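Local coordinates for DUF5624 domain-containing protein (Legionella pneumophila subsp. pneumophila, PDB 4JX2) that is of unknown function but is a putative secreted protein with a new combination of alpha helices and beta sheets, seen here as a two-fold dimer, at the interface of chains A and B. Sequence-based numbering; all coordinates share one arbitrary frame. Chains: chain A/B, hypothetical protein.

The interface of chains A and B. Residues chain A 354-355, 371-372; chain B 344, 346, 348.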
ATOM      1  N   ILE A 354     -14.570  -5.760  12.891  1.00 30.50           N
ATOM      2  CA  ILE A 354     -14.320  -4.886  14.037  1.00 29.21           C
ATOM      3  C   ILE A 354     -15.482  -3.893  14.149  1.00 35.95           C
ATOM      4  O   ILE A 354     -16.181  -3.688  13.141  1.00 36.08           O
ATOM      5  CB  ILE A 354     -12.943  -4.180  13.889  1.00 31.06           C
ATOM      6  CG1 ILE A 354     -12.817  -3.359  12.569  1.00 29.40           C
ATOM      7  CG2 ILE A 354     -11.792  -5.185  14.051  1.00 32.08           C
ATOM      8  CD1 ILE A 354     -11.677  -2.316  12.577  1.00 19.43           C
ATOM      9  N   PRO A 355     -15.726  -3.257  15.331  1.00 32.59           N
ATOM     10  CA  PRO A 355     -16.812  -2.267  15.423  1.00 32.04           C
ATOM     11  C   PRO A 355     -16.769  -1.239  14.279  1.00 33.58           C
ATOM     12  O   PRO A 355     -15.680  -0.806  13.887  1.00 31.78           O
ATOM     13  CB  PRO A 355     -16.544  -1.614  16.783  1.00 34.11           C
ATOM     14  CG  PRO A 355     -15.974  -2.698  17.584  1.00 38.84           C
ATOM     15  CD  PRO A 355     -15.040  -3.391  16.632  1.00 34.18           C
HETATM   16  N   MSE A 371     -15.507   3.953  18.605  1.00 29.96           N
HETATM   17  CA  MSE A 371     -14.347   3.074  18.648  1.00 28.03           C
HETATM   18  C   MSE A 371     -13.620   3.082  17.291  1.00 31.52           C
HETATM   19  O   MSE A 371     -12.386   3.207  17.236  1.00 31.23           O
HETATM   20  CB  MSE A 371     -14.774   1.672  19.040  1.00 29.60           C
HETATM   21  CG  MSE A 371     -15.202   1.561  20.492  1.00 36.59           C
HETATM   22 SE   MSE A 371     -15.494  -0.305  20.954  0.75 44.20          SE
HETATM   23  CE  MSE A 371     -17.259  -0.414  20.759  1.00 41.71           C
ATOM     24  N   ARG A 372     -14.394   3.049  16.208  1.00 26.87           N
ATOM     25  CA  ARG A 372     -13.857   3.052  14.863  1.00 27.14           C
ATOM     26  C   ARG A 372     -13.299   4.436  14.500  1.00 35.45           C
ATOM     27  O   ARG A 372     -12.286   4.503  13.791  1.00 35.29           O
ATOM     28  CB  ARG A 372     -14.915   2.582  13.861  1.00 25.29           C
ATOM     29  CG  ARG A 372     -14.365   2.220  12.504  1.00 29.07           C
ATOM     30  CD  ARG A 372     -13.363   1.080  12.505  1.00 31.21           C
ATOM     31  NE  ARG A 372     -13.085   0.654  11.132  1.00 33.76           N
ATOM     32  CZ  ARG A 372     -13.841  -0.202  10.460  1.00 46.92           C
ATOM     33  NH1 ARG A 372     -14.894  -0.760  11.038  1.00 44.39           N
ATOM     34  NH2 ARG A 372     -13.542  -0.521   9.209  1.00 34.82           N
TER
ATOM     35  N   THR B 344     -12.878   2.604  23.993  1.00 32.11           N
ATOM     36  CA  THR B 344     -12.114   1.354  23.952  1.00 30.06           C
ATOM     37  C   THR B 344     -11.269   1.342  22.710  1.00 35.05           C
ATOM     38  O   THR B 344     -11.731   1.762  21.636  1.00 34.71           O
ATOM     39  CB  THR B 344     -13.075   0.182  24.005  1.00 33.70           C
ATOM     40  OG1 THR B 344     -13.839   0.271  25.216  1.00 36.74           O
ATOM     41  CG2 THR B 344     -12.381  -1.168  23.896  1.00 29.59           C
ATOM     42  N   ILE B 346      -9.195  -0.325  19.678  1.00 31.80           N
ATOM     43  CA  ILE B 346      -9.226  -1.447  18.761  1.00 29.91           C
ATOM     44  C   ILE B 346      -7.805  -1.739  18.365  1.00 31.61           C
ATOM     45  O   ILE B 346      -7.018  -0.806  18.158  1.00 31.58           O
ATOM     46  CB  ILE B 346     -10.117  -1.101  17.522  1.00 32.57           C
ATOM     47  CG1 ILE B 346     -11.612  -1.030  17.906  1.00 32.66           C
ATOM     48  CG2 ILE B 346      -9.872  -2.054  16.314  1.00 32.04           C
ATOM     49  CD1 ILE B 346     -12.544  -0.510  16.806  1.00 36.18           C
ATOM     50  N   LEU B 348      -5.984  -4.317  15.427  1.00 25.62           N
ATOM     51  CA  LEU B 348      -6.148  -5.274  14.344  1.00 26.28           C
ATOM     52  C   LEU B 348      -4.899  -6.157  14.272  1.00 33.66           C
ATOM     53  O   LEU B 348      -3.809  -5.607  14.489  1.00 34.25           O
ATOM     54  CB  LEU B 348      -6.345  -4.546  13.000  1.00 25.96           C
ATOM     55  CG  LEU B 348      -7.719  -4.071  12.629  1.00 30.52           C
ATOM     56  CD1 LEU B 348      -7.686  -3.481  11.242  1.00 30.13           C
ATOM     57  CD2 LEU B 348      -8.714  -5.208  12.643  1.00 33.88           C
TER
HETATM   58  O   HOH W   1     -10.575   2.343  19.131  1.00 30.73           O
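B:Ile346 pushes its CD1 methyl between A:Pro355 and A:Met371, and this insertion organises a mostly apolar patch of the two-fold symmetric interface between two copies of the protein. The dimer of the crystal may or may not be the form the protein takes in solution. The B:Ile346 side chain reaches towards the A:Pro355 ring, its CD1 methyl 3.8 Å from the ring carbon CD and also near CB and CG. Its CG1 branch lies anti to the carbonyl carbon (chi1 -70°) and runs on extended through chi2 of 172°, which carries CD1 as far as the backbone of helix 366-378. There the same methyl also packs on CB of A:Met371, at 3.8 Å. CG2, the other branch of B:Ile346, turns towards A:Ile354.

A:Met371, a selenomethionine, and B:Thr344 lie side by side and point the same way. The A:Met371 chain is extended at chi2 and then bends at chi3 (-97°), with its selenium 3.9 Å from CB of B:Thr344. At the other end of the patch, A:Ile354 and B:Leu348 cross at about a right angle, methyl to methyl, through CG2 of the isoleucine and CD2 of the leucine.

Beside the apolar contacts, a water bridges the chains. It lies 2.8 Å from the backbone O of A:Met371 and is also within bonding distance of O of B:Thr344 and N of B:Ile346, linking the backbone of helix 366-378 to the chain B segment. Behind the contact surface, CD1 of A:Ile354 rests against one face of the A:Arg372 guanidinium, towards its rim. That group probably helps position A:Pro355: its NH1 donates a hydrogen bond of 3.0 Å to the proline O, approaching from above the carbonyl plane.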